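Local coordinates for cytochrome C (Marichromatium purpuratum 984, PDB 5LO9), which is a multiheme cytochrome c that probably oxidises thiosulfate to tetrathionate, or runs the reverse reaction, and passes the electrons between its hemes, at residues Ala298-Tyr310 against Ala367-Pro380. Sequence-based numbering, arbitrary orientation.
Sequences ADASPMWAAWVAY and APTGDTAMSGRGYP. With HEC (heme c), chain E; EDO (1,2-ethanediol), chain R.
Asp299 N donates to Gly376 O (2.8 Å), Ser301 N to Gly378 O, and Gly370 N to Val308 O, so backbone bonds join the two segments near both ends of the contact. Gly376 suits its place, since it takes a positive phi (109°) in the type II turn from Met374 to Arg377. Between these bonds, Val308 CG2 touches Met374 SD (3.9 Å), and the bend at the end of the methionine chain sets its CE against Trp304 CE3, the sulfur lying at the edge of the indole. Ala305 is small enough for the extended Arg377 chain to pass; Ala305 CB lies 3.5 Å from Arg377 CG. With CG anti to N (chi1 -167°) and every later torsion also extended, Arg377 carries its guanidinium to a heme c propionate: NE meets O1A and NH2 meets O2A, the latter at 2.8 Å and almost straight (178°), while Ala309 CB lies over one guanidinium face. Tyr310 OH donates to the same O2A. A leucine in place of Arg377 would probably leave the propionate charge without its two-pronged partner. Arg377 and Tyr310 thus hold the propionate, Tyr379 CE2 comes close to heme methyl CMD, and the joined segments flank the heme pocket of a c-type cytochrome.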
# COMPACT_ATOMS: atom_id res chain seq x y z
N ALA A 298 -2.77 16.85 11.66
CA ALA A 298 -4.06 17.08 11.04
C ALA A 298 -4.14 18.50 10.49
O ALA A 298 -3.64 19.46 11.09
CB ALA A 298 -5.17 16.87 12.05
N ASP A 299 -4.79 18.60 9.33
CA ASP A 299 -4.98 19.84 8.58
C ASP A 299 -3.68 20.36 7.96
O ASP A 299 -3.67 21.47 7.41
CB ASP A 299 -5.63 20.92 9.42
CG ASP A 299 -7.08 20.60 9.81
OD1 ASP A 299 -7.82 19.93 9.04
OD2 ASP A 299 -7.48 21.07 10.90
N ALA A 300 -2.60 19.57 7.99
CA ALA A 300 -1.38 19.85 7.25
C ALA A 300 -1.00 18.63 6.41
O ALA A 300 0.14 18.16 6.43
CB ALA A 300 -0.24 20.25 8.18
N SER A 301 -1.98 18.09 5.64
CA SER A 301 -1.86 16.84 4.87
C SER A 301 -1.10 15.78 5.63
O SER A 301 0.02 15.38 5.25
CB SER A 301 -1.19 17.04 3.52
OG SER A 301 -2.13 17.54 2.63
N PRO A 302 -1.67 15.29 6.71
CA PRO A 302 -1.03 14.20 7.42
C PRO A 302 -0.99 12.95 6.53
O PRO A 302 -1.85 12.72 5.68
CB PRO A 302 -1.90 14.03 8.67
CG PRO A 302 -3.28 14.51 8.21
CD PRO A 302 -2.99 15.64 7.26
N MET A 303 0.06 12.16 6.74
CA MET A 303 0.26 10.97 5.92
C MET A 303 -0.69 9.86 6.33
O MET A 303 -1.07 9.03 5.49
CB MET A 303 1.70 10.53 6.04
CG MET A 303 2.68 11.51 5.41
SD MET A 303 2.58 11.60 3.59
CE MET A 303 1.55 13.04 3.34
N TRP A 304 -1.09 9.84 7.59
CA TRP A 304 -2.01 8.79 8.01
C TRP A 304 -3.35 8.91 7.29
O TRP A 304 -4.00 7.91 7.02
CB TRP A 304 -2.23 8.80 9.51
CG TRP A 304 -2.36 10.12 10.16
CD1 TRP A 304 -1.38 10.84 10.78
CD2 TRP A 304 -3.56 10.87 10.31
NE1 TRP A 304 -1.89 11.98 11.30
CE2 TRP A 304 -3.24 12.02 11.03
CE3 TRP A 304 -4.88 10.68 9.91
CZ2 TRP A 304 -4.18 12.98 11.35
CZ3 TRP A 304 -5.81 11.64 10.22
CH2 TRP A 304 -5.46 12.77 10.93
N ALA A 305 -3.78 10.11 6.95
CA ALA A 305 -5.05 10.20 6.24
C ALA A 305 -4.90 9.81 4.79
O ALA A 305 -5.90 9.54 4.12
CB ALA A 305 -5.61 11.62 6.31
N ALA A 306 -3.67 9.77 4.29
CA ALA A 306 -3.43 9.48 2.89
C ALA A 306 -3.25 7.99 2.65
O ALA A 306 -3.72 7.47 1.63
CB ALA A 306 -2.19 10.23 2.41
N TRP A 307 -2.61 7.28 3.58
CA TRP A 307 -2.34 5.86 3.36
C TRP A 307 -3.61 5.08 3.01
O TRP A 307 -3.59 4.24 2.10
CB TRP A 307 -1.70 5.25 4.61
CG TRP A 307 -1.37 3.80 4.41
CD1 TRP A 307 -2.05 2.70 4.89
CD2 TRP A 307 -0.29 3.29 3.64
NE1 TRP A 307 -1.45 1.56 4.46
CE2 TRP A 307 -0.36 1.90 3.70
CE3 TRP A 307 0.73 3.89 2.91
CZ2 TRP A 307 0.57 1.09 3.06
CZ3 TRP A 307 1.65 3.08 2.27
CH2 TRP A 307 1.55 1.71 2.35
N VAL A 308 -4.71 5.34 3.73
CA VAL A 308 -5.94 4.56 3.56
C VAL A 308 -6.78 5.05 2.41
O VAL A 308 -7.86 4.50 2.17
CB VAL A 308 -6.83 4.59 4.81
CG1 VAL A 308 -6.14 3.95 6.02
CG2 VAL A 308 -7.25 6.07 5.15
N ALA A 309 -6.32 6.07 1.71
CA ALA A 309 -7.07 6.73 0.65
C ALA A 309 -6.59 6.36 -0.75
O ALA A 309 -7.25 6.73 -1.73
CB ALA A 309 -6.97 8.25 0.82
N TYR A 310 -5.44 5.70 -0.87
CA TYR A 310 -4.88 5.32 -2.16
C TYR A 310 -4.82 3.80 -2.25
O TYR A 310 -4.57 3.12 -1.24
CB TYR A 310 -3.48 5.91 -2.36
CG TYR A 310 -3.44 7.40 -2.56
CD1 TYR A 310 -3.32 7.96 -3.83
CD2 TYR A 310 -3.55 8.25 -1.49
CE1 TYR A 310 -3.30 9.33 -4.00
CE2 TYR A 310 -3.52 9.61 -1.66
CZ TYR A 310 -3.40 10.14 -2.90
OH TYR A 310 -3.38 11.51 -3.02
N ALA A 367 -5.93 2.94 11.25
CA ALA A 367 -6.87 3.69 10.43
C ALA A 367 -7.60 2.78 9.44
O ALA A 367 -7.05 1.79 8.96
CB ALA A 367 -6.17 4.80 9.69
N PRO A 368 -8.86 3.11 9.13
CA PRO A 368 -9.73 2.23 8.33
C PRO A 368 -9.46 2.31 6.84
O PRO A 368 -9.62 3.37 6.22
CB PRO A 368 -11.13 2.73 8.67
CG PRO A 368 -10.93 4.16 8.97
CD PRO A 368 -9.60 4.22 9.70
N THR A 369 -9.15 1.17 6.24
CA THR A 369 -8.83 1.13 4.83
C THR A 369 -9.99 1.69 4.04
O THR A 369 -11.14 1.27 4.22
CB THR A 369 -8.53 -0.31 4.40
OG1 THR A 369 -7.45 -0.85 5.16
CG2 THR A 369 -8.15 -0.37 2.93
N GLY A 370 -9.69 2.63 3.14
CA GLY A 370 -10.67 3.08 2.18
C GLY A 370 -11.46 4.28 2.59
O GLY A 370 -12.29 4.74 1.81
N ASP A 371 -11.22 4.79 3.80
CA ASP A 371 -11.82 6.02 4.31
C ASP A 371 -11.12 7.19 3.65
O ASP A 371 -10.04 7.63 4.08
CB ASP A 371 -11.68 6.07 5.82
CG ASP A 371 -12.47 7.21 6.46
OD1 ASP A 371 -12.75 7.07 7.69
OD2 ASP A 371 -12.84 8.19 5.75
N THR A 372 -11.74 7.73 2.61
CA THR A 372 -11.10 8.80 1.85
C THR A 372 -11.40 10.18 2.44
O THR A 372 -11.03 11.18 1.82
CB THR A 372 -11.55 8.76 0.39
OG1 THR A 372 -12.88 9.26 0.29
CG2 THR A 372 -11.53 7.32 -0.13
N ALA A 373 -12.07 10.25 3.58
CA ALA A 373 -12.45 11.50 4.23
C ALA A 373 -12.17 11.45 5.72
O ALA A 373 -12.98 11.91 6.53
CB ALA A 373 -13.92 11.83 3.99
N MET A 374 -11.04 10.91 6.11
CA MET A 374 -10.67 10.98 7.51
C MET A 374 -10.58 12.44 7.92
O MET A 374 -10.10 13.28 7.17
CB MET A 374 -9.33 10.28 7.76
CG MET A 374 -9.40 8.76 7.89
SD MET A 374 -7.78 8.16 8.37
CE MET A 374 -7.92 8.17 10.14
N SER A 375 -11.12 12.75 9.10
CA SER A 375 -11.02 14.10 9.62
C SER A 375 -9.56 14.48 9.84
O SER A 375 -8.81 13.76 10.50
CB SER A 375 -11.81 14.22 10.92
OG SER A 375 -11.39 15.37 11.65
N GLY A 376 -9.17 15.61 9.26
CA GLY A 376 -7.80 16.08 9.31
C GLY A 376 -7.09 15.98 7.98
O GLY A 376 -5.96 16.46 7.87
N ARG A 377 -7.70 15.36 6.99
CA ARG A 377 -6.99 15.12 5.75
C ARG A 377 -6.76 16.41 5.00
O ARG A 377 -7.63 17.28 4.97
CB ARG A 377 -7.76 14.16 4.88
CG ARG A 377 -6.89 13.64 3.76
CD ARG A 377 -7.67 12.85 2.76
NE ARG A 377 -6.90 12.54 1.58
CZ ARG A 377 -7.40 11.89 0.55
NH1 ARG A 377 -8.65 11.48 0.61
NH2 ARG A 377 -6.65 11.65 -0.52
N GLY A 378 -5.59 16.52 4.37
CA GLY A 378 -5.27 17.64 3.51
C GLY A 378 -5.26 18.97 4.25
O GLY A 378 -4.91 19.08 5.42
N TYR A 379 -5.63 19.99 3.54
CA TYR A 379 -5.77 21.32 4.08
C TYR A 379 -7.22 21.74 4.11
O TYR A 379 -7.99 21.36 3.22
CB TYR A 379 -5.00 22.32 3.22
CG TYR A 379 -3.52 21.98 2.99
CD1 TYR A 379 -2.74 21.41 3.99
CD2 TYR A 379 -2.92 22.24 1.78
CE1 TYR A 379 -1.39 21.12 3.77
CE2 TYR A 379 -1.58 21.94 1.55
CZ TYR A 379 -0.83 21.39 2.54
OH TYR A 379 0.48 21.11 2.27
N PRO A 380 -7.66 22.50 5.11
CA PRO A 380 -9.07 22.94 5.12
C PRO A 380 -9.34 23.90 3.97
O PRO A 380 -8.71 24.96 3.86
CB PRO A 380 -9.22 23.63 6.48
CG PRO A 380 -8.10 23.06 7.31
CD PRO A 380 -6.97 22.83 6.37
FE HEC E . 3.31 16.28 -0.54
CHA HEC E . -0.11 15.68 -1.02
CHB HEC E . 3.83 12.89 0.17
CHC HEC E . 6.79 16.84 -0.31
CHD HEC E . 2.75 19.66 -0.82
NA HEC E . 2.07 14.61 -0.44
C1A HEC E . 0.77 14.58 -0.68
C2A HEC E . 0.17 13.23 -0.54
C3A HEC E . 1.32 12.41 -0.19
C4A HEC E . 2.46 13.36 -0.15
CMA HEC E . 1.31 10.95 0.10
CAA HEC E . -1.27 12.84 -0.70
CBA HEC E . -2.06 13.38 0.50
CGA HEC E . -3.50 12.89 0.49
O1A HEC E . -4.13 12.97 1.56
O2A HEC E . -4.02 12.46 -0.59
NB HEC E . 5.00 15.11 -0.15
C1B HEC E . 4.99 13.79 0.11
C2B HEC E . 6.33 13.24 0.32
C3B HEC E . 7.20 14.40 0.17
C4B HEC E . 6.27 15.50 -0.13
CMB HEC E . 6.71 11.84 0.65
CAB HEC E . 8.69 14.42 0.27
CBB HEC E . 9.25 13.57 -0.87
NC HEC E . 4.56 17.95 -0.58
C1C HEC E . 5.90 17.99 -0.45
C2C HEC E . 6.45 19.36 -0.44
C3C HEC E . 5.24 20.20 -0.60
C4C HEC E . 4.14 19.21 -0.66
CMC HEC E . 7.90 19.75 -0.31
CAC HEC E . 5.09 21.71 -0.63
CBC HEC E . 6.02 22.34 -1.60
ND HEC E . 1.62 17.44 -0.88
C1D HEC E . 1.61 18.76 -0.97
C2D HEC E . 0.26 19.31 -1.20
C3D HEC E . -0.63 18.14 -1.27
C4D HEC E . 0.35 17.04 -1.06
CMD HEC E . -0.04 20.76 -1.35
CAD HEC E . -2.13 18.06 -1.49
CBD HEC E . -2.66 18.72 -2.78
CGD HEC E . -2.18 18.16 -4.14
O1D HEC E . -0.96 18.00 -4.42
O2D HEC E . -3.07 17.89 -4.99
C1 EDO R . -11.48 17.55 6.53
O1 EDO R . -11.08 17.59 7.92
C2 EDO R . -10.96 16.28 5.88
O2 EDO R . -12.04 15.49 5.35
O HOH W 1 -8.43 19.50 6.35
O HOH W 2 -3.38 14.23 4.03